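Local coordinates for protein geranyltranstransferase (Staphylococcus aureus, PDB 1RTR) that probably catalyses the chain-elongating condensation of isopentenyl diphosphate with allylic diphosphates that yields farnesyl diphosphate, a precursor in isoprenoid biosynthesis, at residues 12-17 with 42-47; 31-36 with 97-102; 71-76 with 113-118. All coordinates share one frame; numbering follows the deposited sequence.

Interaction 1: 12-17 with 42-47; sequences EVNNEL and GKRIRP
Val13 and Leu17, one helical turn apart on the inner face of helix 6-18, bring their methyl groups against Arg44 and Pro47. The apolar contacts are branched tips on carbon chains. CG1 of Val13 stands anti to its backbone N (chi1 162°) and meets the aliphatic stem of Arg44, 4.1 Å from CD; the other branch, CG2, lies 4.1 Å from Pro47 CB, the two side chains crossing at about a right angle. Compact valine and ring-closed proline suit this seam, since neither brings a polar group that would need a partner.

The flat guanidinium of Arg44 is gripped differently. Leu17 comes tip to tip, its CD1 over the centre of one face at 3.5 Å from CZ, while the backbone N of Gly42 lies over the opposite face. The Asn14 amide sits at the guanidinium's edge, the two planes 69° apart. A bend at chi2 (-71°) carries the guanidinium alongside helix 6-18 to Leu17.

Polar partners come mainly from outside: NH2 pairs with Glu72, which probably offsets the charge of the buried guanidinium, and NH1 bonds to Leu38 O. GKRIRP is a signature sequence of trans-prenyltransferases, and within it Arg44 stands at the N-cap position, just before helix 45-56. Helix 65-83 lies against both segments, Ile69 touching Leu17 and Glu72 touching Pro47, while Ile45 and Arg46 pack on helix 179-193.

Interaction 2: 31-36 with 97-102; sequences EESMLY and LTNHKV
Ser33 and Asn99 mark the closest backbone approach, their CA atoms 6.8 Å apart, where the side of helix 30-38 meets the first turn of helix 99-103. The short hydroxymethyl of Ser33 permits this proximity, and the longer Asn99 side chain reaches back across to lay its amide against it; both residues are buried, and helix 105-124 lies beside them through Ala108 and Ala111.

Tyr36 spans the wider part. With CG anti to the backbone N (chi1 180°), its ring extends toward the other segment, and the hydroxyl donates a hydrogen bond of 2.9 Å from OH to Leu97 O. The acceptor lies at the ring edge, in its plane; the C=O···O angle is 132°, with the donor tilted 23° from the carbonyl plane. Leu97 ends the small antiparallel hairpin 92-93/96-97, which follows the first aspartate-rich motif of the prenyltransferase fold. Thr98, the N-cap residue of helix 99-103, and His100 point away from helix 30-38, pack on Asp83 of that motif and hydrogen-bond to Asp90 O just after it.

Val102 crosses the phenol at about a right angle, its CG2 4.1 Å from Tyr36 CZ. From the same helix 30-38, Glu31 hydrogen-bonds to His147 of the second subunit.

Interaction 3: 71-76 with 113-118; sequences LEMIHT and DALLTK
Met73 and Leu115, with Ile74 and Leu116, join two long helices of the all-alpha isoprenoid synthase fold, helix 65-83 and helix 105-124. The two run nearly antiparallel: the short axes approach to 8.2 Å and their N-to-C directions differ by 159°. CA atoms of Met73 and Leu115 are 5.6 Å apart, as are those of the next pair, Ile74 and Leu116.

Packing is tight and buried around these four. The Met73 chain, extended beyond CG, lies at about a right angle to Leu115, with its CG 3.7 Å from Leu115 CD2. The second branch of Leu115 reaches the other way, CD1 touching Thr76 CG2 at 4.0 Å, so one leucine touches two residues almost a turn apart. Ile74 and Leu116 cross at a slant, Ile74 CD1 lying 3.6 Å from Leu116 CD2. Leu116 also packs on Leu116 of the second subunit, which continues this apolar layer across the dimer interface.

The edge at Lys118 differs in being more accessible to solvent, although contact there is just as close. Here the flexible thioether of Met73 rests on the lysine stem, SD 3.6 Å from Lys118 CG. A bend at chi2 (69°) helps carry the ammonium away from the methionine, where Glu121 provides a long, weak ion-pair partner; lysine thus gives its methylenes to the contact and its charge to the outer side.

Thr76 shows why a beta-branched alcohol fits a helix interface. Its methyl faces Leu115, while OG1 turns back along its own helix to donate a 2.7 Å hydrogen bond to Glu72 O, above the carbonyl plane and on the face opposite that reached by Thr76 N.

Helix 65-83 links interactions 1 and 3, and helix 105-124 links interactions 2 and 3. Interactions 1 and 3, with centres about 13 Å apart, join through Arg44 NH2, 2.8 Å from Glu72 OE2, and through Arg46 NH2, 3.5 Å from His75 CE1. Interaction 2 lies about 13 Å from interaction 3, centre to centre, and touches it where Met34 SD sits 3.7 Å from Ala114 CB; both border the second subunit. Interactions 1 and 2, centres about 18 Å apart, meet through Leu17 and Leu35. In relatives the basic signature segment and the aspartate-rich motif bound the active-site cavity; interaction 1 includes that segment and interaction 2 lies beside that motif.

Interaction 1: 12-17 with 42-47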
loop_
_atom_site.group_PDB
_atom_site.type_symbol
_atom_site.label_atom_id
_atom_site.label_comp_id
_atom_site.label_asym_id
_atom_site.label_seq_id
_atom_site.Cartn_x
_atom_site.Cartn_y
_atom_site.Cartn_z
ATOM N N GLU A 12 0.942 25.451 0.935
ATOM C CA GLU A 12 2.182 24.717 1.128
ATOM C C GLU A 12 2.020 23.243 0.764
ATOM O O GLU A 12 2.885 22.673 0.091
ATOM C CB GLU A 12 2.698 24.867 2.552
ATOM C CG GLU A 12 4.153 24.467 2.683
ATOM C CD GLU A 12 4.681 24.624 4.086
ATOM O OE1 GLU A 12 3.964 25.186 4.946
ATOM O OE2 GLU A 12 5.823 24.189 4.324
ATOM N N VAL A 13 0.908 22.646 1.192
ATOM C CA VAL A 13 0.575 21.271 0.843
ATOM C C VAL A 13 0.506 21.133 -0.678
ATOM O O VAL A 13 1.122 20.232 -1.252
ATOM C CB VAL A 13 -0.737 20.781 1.554
ATOM C CG1 VAL A 13 -1.322 19.545 0.885
ATOM C CG2 VAL A 13 -0.469 20.483 3.016
ATOM N N ASN A 14 -0.209 22.042 -1.329
ATOM C CA ASN A 14 -0.318 22.008 -2.785
ATOM C C ASN A 14 1.035 22.100 -3.514
ATOM O O ASN A 14 1.262 21.365 -4.477
ATOM C CB ASN A 14 -1.297 23.067 -3.291
ATOM C CG ASN A 14 -2.757 22.735 -2.965
ATOM O OD1 ASN A 14 -3.612 23.625 -2.941
ATOM N ND2 ASN A 14 -3.048 21.455 -2.727
ATOM N N ASN A 15 1.938 22.965 -3.038
ATOM C CA ASN A 15 3.270 23.087 -3.644
ATOM C C ASN A 15 4.072 21.799 -3.485
ATOM O O ASN A 15 4.714 21.331 -4.430
ATOM C CB ASN A 15 4.030 24.292 -3.077
ATOM C CG ASN A 15 3.362 25.622 -3.407
ATOM O OD1 ASN A 15 2.803 25.802 -4.486
ATOM N ND2 ASN A 15 3.418 26.559 -2.469
ATOM N N GLU A 16 4.012 21.218 -2.294
ATOM C CA GLU A 16 4.675 19.943 -2.037
ATOM C C GLU A 16 4.093 18.795 -2.866
ATOM O O GLU A 16 4.835 17.958 -3.359
ATOM C CB GLU A 16 4.656 19.610 -0.549
ATOM C CG GLU A 16 5.452 20.589 0.298
ATOM C CD GLU A 16 6.935 20.258 0.368
ATOM O OE1 GLU A 16 7.378 19.263 -0.260
ATOM O OE2 GLU A 16 7.660 20.994 1.075
ATOM N N LEU A 17 2.778 18.773 -3.040
ATOM C CA LEU A 17 2.139 17.694 -3.782
ATOM C C LEU A 17 2.396 17.764 -5.287
ATOM O O LEU A 17 2.443 16.729 -5.944
ATOM C CB LEU A 17 0.633 17.655 -3.510
ATOM C CG LEU A 17 0.118 17.190 -2.145
ATOM C CD1 LEU A 17 -1.381 17.421 -2.072
ATOM C CD2 LEU A 17 0.431 15.730 -1.870
ATOM N N GLY A 42 -8.314 19.698 -3.698
ATOM C CA GLY A 42 -9.430 19.560 -2.791
ATOM C C GLY A 42 -9.256 20.530 -1.646
ATOM O O GLY A 42 -8.545 21.533 -1.765
ATOM N N LYS A 43 -9.909 20.222 -0.533
ATOM C CA LYS A 43 -9.856 21.058 0.654
ATOM C C LYS A 43 -8.584 20.761 1.468
ATOM O O LYS A 43 -8.101 21.617 2.222
ATOM C CB LYS A 43 -11.131 20.848 1.492
ATOM C CG LYS A 43 -12.463 20.820 0.678
ATOM C CD LYS A 43 -13.669 20.272 1.510
ATOM C CE LYS A 43 -14.991 21.053 1.254
ATOM N NZ LYS A 43 -15.730 20.612 0.010
ATOM N N ARG A 44 -8.054 19.544 1.290
ATOM C CA ARG A 44 -6.836 19.044 1.964
ATOM C C ARG A 44 -6.932 18.958 3.489
ATOM O O ARG A 44 -5.935 19.173 4.184
ATOM C CB ARG A 44 -5.583 19.854 1.561
ATOM C CG ARG A 44 -5.405 20.079 0.088
ATOM C CD ARG A 44 -5.025 18.858 -0.692
ATOM N NE ARG A 44 -4.563 19.223 -2.021
ATOM C CZ ARG A 44 -4.551 18.415 -3.068
ATOM N NH1 ARG A 44 -4.104 18.860 -4.236
ATOM N NH2 ARG A 44 -4.969 17.164 -2.959
ATOM N N ILE A 45 -8.116 18.638 4.014
ATOM C CA ILE A 45 -8.335 18.673 5.467
ATOM C C ILE A 45 -7.497 17.665 6.220
ATOM O O ILE A 45 -7.060 17.951 7.332
ATOM C CB ILE A 45 -9.825 18.517 5.860
ATOM C CG1 ILE A 45 -10.492 17.422 5.042
ATOM C CG2 ILE A 45 -10.577 19.841 5.727
ATOM C CD1 ILE A 45 -10.709 16.153 5.841
ATOM N N ARG A 46 -7.266 16.497 5.613
ATOM C CA ARG A 46 -6.514 15.429 6.283
ATOM C C ARG A 46 -5.082 15.854 6.596
ATOM O O ARG A 46 -4.701 15.839 7.771
ATOM C CB ARG A 46 -6.553 14.110 5.511
ATOM C CG ARG A 46 -7.882 13.413 5.563
ATOM C CD ARG A 46 -8.083 12.455 4.426
ATOM N NE ARG A 46 -9.445 11.949 4.360
ATOM C CZ ARG A 46 -10.461 12.571 3.769
ATOM N NH1 ARG A 46 -11.662 12.008 3.769
ATOM N NH2 ARG A 46 -10.291 13.741 3.177
ATOM N N PRO A 47 -4.298 16.243 5.575
ATOM C CA PRO A 47 -2.958 16.795 5.809
ATOM C C PRO A 47 -2.998 17.986 6.737
ATOM O O PRO A 47 -2.186 18.058 7.660
ATOM C CB PRO A 47 -2.481 17.232 4.406
ATOM C CG PRO A 47 -3.651 17.152 3.513
ATOM C CD PRO A 47 -4.590 16.154 4.134
#

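Interaction 2: 31-36 with 97-102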
loop_
_atom_site.group_PDB
_atom_site.type_symbol
_atom_site.label_atom_id
_atom_site.label_comp_id
_atom_site.label_asym_id
_atom_site.label_seq_id
_atom_site.Cartn_x
_atom_site.Cartn_y
_atom_site.Cartn_z
ATOM N N GLU A 31 3.274 8.424 -13.909
ATOM C CA GLU A 31 3.464 9.544 -13.004
ATOM C C GLU A 31 2.664 10.812 -13.373
ATOM O O GLU A 31 2.352 11.611 -12.490
ATOM C CB GLU A 31 4.948 9.828 -12.722
ATOM C CG GLU A 31 5.933 9.269 -13.729
ATOM C CD GLU A 31 6.196 7.783 -13.591
ATOM O OE1 GLU A 31 6.711 7.340 -12.549
ATOM O OE2 GLU A 31 5.908 7.053 -14.555
ATOM N N GLU A 32 2.304 11.000 -14.644
ATOM C CA GLU A 32 1.397 12.114 -14.952
ATOM C C GLU A 32 -0.040 11.775 -14.543
ATOM O O GLU A 32 -0.813 12.666 -14.191
ATOM C CB GLU A 32 1.527 12.663 -16.396
ATOM C CG GLU A 32 1.511 11.644 -17.527
ATOM C CD GLU A 32 0.846 12.153 -18.815
ATOM O OE1 GLU A 32 0.014 13.109 -18.762
ATOM O OE2 GLU A 32 1.143 11.571 -19.896
ATOM N N SER A 33 -0.374 10.485 -14.553
ATOM C CA SER A 33 -1.624 9.997 -13.984
ATOM C C SER A 33 -1.666 10.172 -12.454
ATOM O O SER A 33 -2.643 10.675 -11.916
ATOM C CB SER A 33 -1.824 8.536 -14.356
ATOM O OG SER A 33 -3.049 8.042 -13.849
ATOM N N MET A 34 -0.602 9.761 -11.765
ATOM C CA MET A 34 -0.466 9.957 -10.322
ATOM C C MET A 34 -0.629 11.433 -9.974
ATOM O O MET A 34 -1.457 11.794 -9.132
ATOM C CB MET A 34 0.896 9.445 -9.812
ATOM C CG MET A 34 1.051 7.910 -9.740
ATOM S SD MET A 34 2.780 7.307 -9.719
ATOM C CE MET A 34 3.222 7.637 -8.073
ATOM N N LEU A 35 0.163 12.273 -10.642
ATOM C CA LEU A 35 0.177 13.721 -10.434
ATOM C C LEU A 35 -1.151 14.389 -10.776
ATOM O O LEU A 35 -1.581 15.314 -10.086
ATOM C CB LEU A 35 1.300 14.357 -11.252
ATOM C CG LEU A 35 2.539 14.895 -10.531
ATOM C CD1 LEU A 35 2.504 14.756 -8.998
ATOM C CD2 LEU A 35 3.782 14.234 -11.103
ATOM N N TYR A 36 -1.794 13.917 -11.837
ATOM C CA TYR A 36 -3.099 14.439 -12.239
ATOM C C TYR A 36 -4.105 14.429 -11.084
ATOM O O TYR A 36 -4.692 15.471 -10.772
ATOM C CB TYR A 36 -3.654 13.680 -13.457
ATOM C CG TYR A 36 -5.009 14.165 -13.934
ATOM C CD1 TYR A 36 -5.144 15.369 -14.638
ATOM C CD2 TYR A 36 -6.162 13.420 -13.675
ATOM C CE1 TYR A 36 -6.392 15.815 -15.076
ATOM C CE2 TYR A 36 -7.421 13.856 -14.114
ATOM C CZ TYR A 36 -7.527 15.054 -14.810
ATOM O OH TYR A 36 -8.776 15.467 -15.230
ATOM N N LEU A 97 -12.615 15.635 -15.246
ATOM C CA LEU A 97 -12.691 14.210 -15.561
ATOM C C LEU A 97 -11.886 13.382 -14.564
ATOM O O LEU A 97 -10.818 13.806 -14.111
ATOM C CB LEU A 97 -12.170 13.945 -16.977
ATOM C CG LEU A 97 -12.910 14.543 -18.178
ATOM C CD1 LEU A 97 -11.990 14.628 -19.387
ATOM C CD2 LEU A 97 -14.161 13.722 -18.506
ATOM N N THR A 98 -12.405 12.202 -14.227
ATOM C CA THR A 98 -11.723 11.291 -13.317
ATOM C C THR A 98 -10.549 10.621 -14.008
ATOM O O THR A 98 -10.530 10.495 -15.236
ATOM C CB THR A 98 -12.685 10.222 -12.764
ATOM O OG1 THR A 98 -13.424 9.632 -13.837
ATOM C CG2 THR A 98 -13.749 10.855 -11.892
ATOM N N ASN A 99 -9.581 10.179 -13.208
ATOM C CA ASN A 99 -8.376 9.531 -13.720
ATOM C C ASN A 99 -8.635 8.550 -14.863
ATOM O O ASN A 99 -8.033 8.675 -15.926
ATOM C CB ASN A 99 -7.595 8.851 -12.588
ATOM C CG ASN A 99 -6.123 8.670 -12.921
ATOM O OD1 ASN A 99 -5.262 9.352 -12.369
ATOM N ND2 ASN A 99 -5.826 7.747 -13.829
ATOM N N HIS A 100 -9.542 7.600 -14.651
ATOM C CA HIS A 100 -9.780 6.538 -15.624
ATOM C C HIS A 100 -10.419 7.030 -16.925
ATOM O O HIS A 100 -10.345 6.355 -17.958
ATOM C CB HIS A 100 -10.614 5.407 -15.008
ATOM C CG HIS A 100 -12.012 5.804 -14.645
ATOM N ND1 HIS A 100 -13.099 5.516 -15.441
ATOM C CD2 HIS A 100 -12.501 6.459 -13.567
ATOM C CE1 HIS A 100 -14.196 5.984 -14.874
ATOM N NE2 HIS A 100 -13.861 6.558 -13.732
ATOM N N LYS A 101 -11.049 8.200 -16.868
ATOM C CA LYS A 101 -11.654 8.797 -18.053
ATOM C C LYS A 101 -10.594 9.443 -18.946
ATOM O O LYS A 101 -10.790 9.569 -20.151
ATOM C CB LYS A 101 -12.740 9.805 -17.665
ATOM C CG LYS A 101 -14.124 9.186 -17.487
ATOM C CD LYS A 101 -14.828 8.992 -18.828
ATOM C CE LYS A 101 -15.294 7.547 -19.021
ATOM N NZ LYS A 101 -15.918 7.347 -20.368
ATOM N N VAL A 102 -9.467 9.825 -18.350
ATOM C CA VAL A 102 -8.362 10.459 -19.070
ATOM C C VAL A 102 -7.241 9.479 -19.459
ATOM O O VAL A 102 -6.485 9.748 -20.405
ATOM C CB VAL A 102 -7.762 11.628 -18.242
ATOM C CG1 VAL A 102 -6.582 12.256 -18.953
ATOM C CG2 VAL A 102 -8.821 12.683 -17.952
#

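Interaction 3: 71-76 with 113-118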
loop_
_atom_site.group_PDB
_atom_site.type_symbol
_atom_site.label_atom_id
_atom_site.label_comp_id
_atom_site.label_asym_id
_atom_site.label_seq_id
_atom_site.Cartn_x
_atom_site.Cartn_y
_atom_site.Cartn_z
ATOM N N LEU A 71 -0.425 10.888 3.809
ATOM C CA LEU A 71 -1.853 10.822 4.113
ATOM C C LEU A 71 -2.710 11.243 2.925
ATOM O O LEU A 71 -3.722 10.595 2.617
ATOM C CB LEU A 71 -2.180 11.680 5.340
ATOM C CG LEU A 71 -3.603 11.633 5.910
ATOM C CD1 LEU A 71 -4.172 10.186 6.004
ATOM C CD2 LEU A 71 -3.629 12.334 7.261
ATOM N N GLU A 72 -2.305 12.321 2.249
ATOM C CA GLU A 72 -3.053 12.790 1.076
ATOM C C GLU A 72 -2.904 11.833 -0.122
ATOM O O GLU A 72 -3.849 11.665 -0.913
ATOM C CB GLU A 72 -2.677 14.237 0.719
ATOM C CG GLU A 72 -3.530 14.883 -0.370
ATOM C CD GLU A 72 -4.957 15.218 0.059
ATOM O OE1 GLU A 72 -5.296 15.099 1.262
ATOM O OE2 GLU A 72 -5.759 15.603 -0.826
ATOM N N MET A 73 -1.735 11.197 -0.246
ATOM C CA MET A 73 -1.534 10.164 -1.270
ATOM C C MET A 73 -2.526 9.008 -1.057
ATOM O O MET A 73 -3.144 8.526 -2.019
ATOM C CB MET A 73 -0.091 9.642 -1.252
ATOM C CG MET A 73 0.903 10.406 -2.137
ATOM S SD MET A 73 2.622 9.905 -1.875
ATOM C CE MET A 73 3.429 11.252 -2.662
ATOM N N ILE A 74 -2.695 8.590 0.203
ATOM C CA ILE A 74 -3.625 7.519 0.542
ATOM C C ILE A 74 -5.058 7.911 0.218
ATOM O O ILE A 74 -5.831 7.106 -0.301
ATOM C CB ILE A 74 -3.500 7.134 2.026
ATOM C CG1 ILE A 74 -2.093 6.614 2.307
ATOM C CG2 ILE A 74 -4.590 6.135 2.435
ATOM C CD1 ILE A 74 -1.930 5.136 2.200
ATOM N N HIS A 75 -5.412 9.150 0.538
ATOM C CA HIS A 75 -6.742 9.655 0.223
ATOM C C HIS A 75 -6.946 9.736 -1.299
ATOM O O HIS A 75 -8.006 9.342 -1.811
ATOM C CB HIS A 75 -6.999 10.995 0.929
ATOM C CG HIS A 75 -8.194 11.733 0.416
ATOM N ND1 HIS A 75 -9.489 11.335 0.682
ATOM C CD2 HIS A 75 -8.292 12.844 -0.353
ATOM C CE1 HIS A 75 -10.333 12.165 0.096
ATOM N NE2 HIS A 75 -9.634 13.093 -0.535
ATOM N N THR A 76 -5.926 10.221 -2.015
ATOM C CA THR A 76 -5.971 10.313 -3.479
ATOM C C THR A 76 -6.157 8.936 -4.126
ATOM O O THR A 76 -7.019 8.757 -5.004
ATOM C CB THR A 76 -4.692 10.977 -4.009
ATOM O OG1 THR A 76 -4.580 12.305 -3.472
ATOM C CG2 THR A 76 -4.780 11.202 -5.501
ATOM N N ASP A 113 -2.392 2.065 -7.088
ATOM C CA ASP A 113 -1.444 1.155 -6.434
ATOM C C ASP A 113 -0.097 1.806 -6.127
ATOM O O ASP A 113 0.467 1.605 -5.035
ATOM C CB ASP A 113 -1.240 -0.084 -7.287
ATOM C CG ASP A 113 -2.488 -0.930 -7.370
ATOM O OD1 ASP A 113 -2.518 -1.896 -8.169
ATOM O OD2 ASP A 113 -3.502 -0.682 -6.682
ATOM N N ALA A 114 0.394 2.603 -7.079
ATOM C CA ALA A 114 1.652 3.288 -6.925
ATOM C C ALA A 114 1.578 4.324 -5.800
ATOM O O ALA A 114 2.515 4.469 -4.998
ATOM C CB ALA A 114 2.083 3.933 -8.258
ATOM N N LEU A 115 0.460 5.035 -5.721
ATOM C CA LEU A 115 0.329 6.093 -4.712
ATOM C C LEU A 115 0.269 5.490 -3.312
ATOM O O LEU A 115 0.927 5.997 -2.385
ATOM C CB LEU A 115 -0.881 6.989 -4.987
ATOM C CG LEU A 115 -0.714 8.064 -6.070
ATOM C CD1 LEU A 115 -2.067 8.455 -6.613
ATOM C CD2 LEU A 115 0.008 9.288 -5.533
ATOM N N LEU A 116 -0.488 4.399 -3.170
ATOM C CA LEU A 116 -0.491 3.635 -1.942
ATOM C C LEU A 116 0.932 3.273 -1.559
ATOM O O LEU A 116 1.374 3.560 -0.445
ATOM C CB LEU A 116 -1.326 2.351 -2.103
ATOM C CG LEU A 116 -2.119 1.836 -0.900
ATOM C CD1 LEU A 116 -2.595 0.378 -1.052
ATOM C CD2 LEU A 116 -1.389 2.028 0.417
ATOM N N THR A 117 1.660 2.655 -2.486
ATOM C CA THR A 117 3.045 2.309 -2.233
ATOM C C THR A 117 3.898 3.537 -1.870
ATOM O O THR A 117 4.669 3.493 -0.895
ATOM C CB THR A 117 3.634 1.575 -3.448
ATOM O OG1 THR A 117 2.663 0.668 -3.970
ATOM C CG2 THR A 117 4.771 0.649 -3.034
ATOM N N LYS A 118 3.771 4.629 -2.633
ATOM C CA LYS A 118 4.619 5.805 -2.396
ATOM C C LYS A 118 4.444 6.389 -0.980
ATOM O O LYS A 118 5.413 6.847 -0.362
ATOM C CB LYS A 118 4.391 6.889 -3.467
ATOM C CG LYS A 118 5.313 8.095 -3.354
ATOM C CD LYS A 118 6.761 7.755 -3.690
ATOM C CE LYS A 118 7.564 9.016 -4.009
ATOM N NZ LYS A 118 8.911 9.029 -3.342
#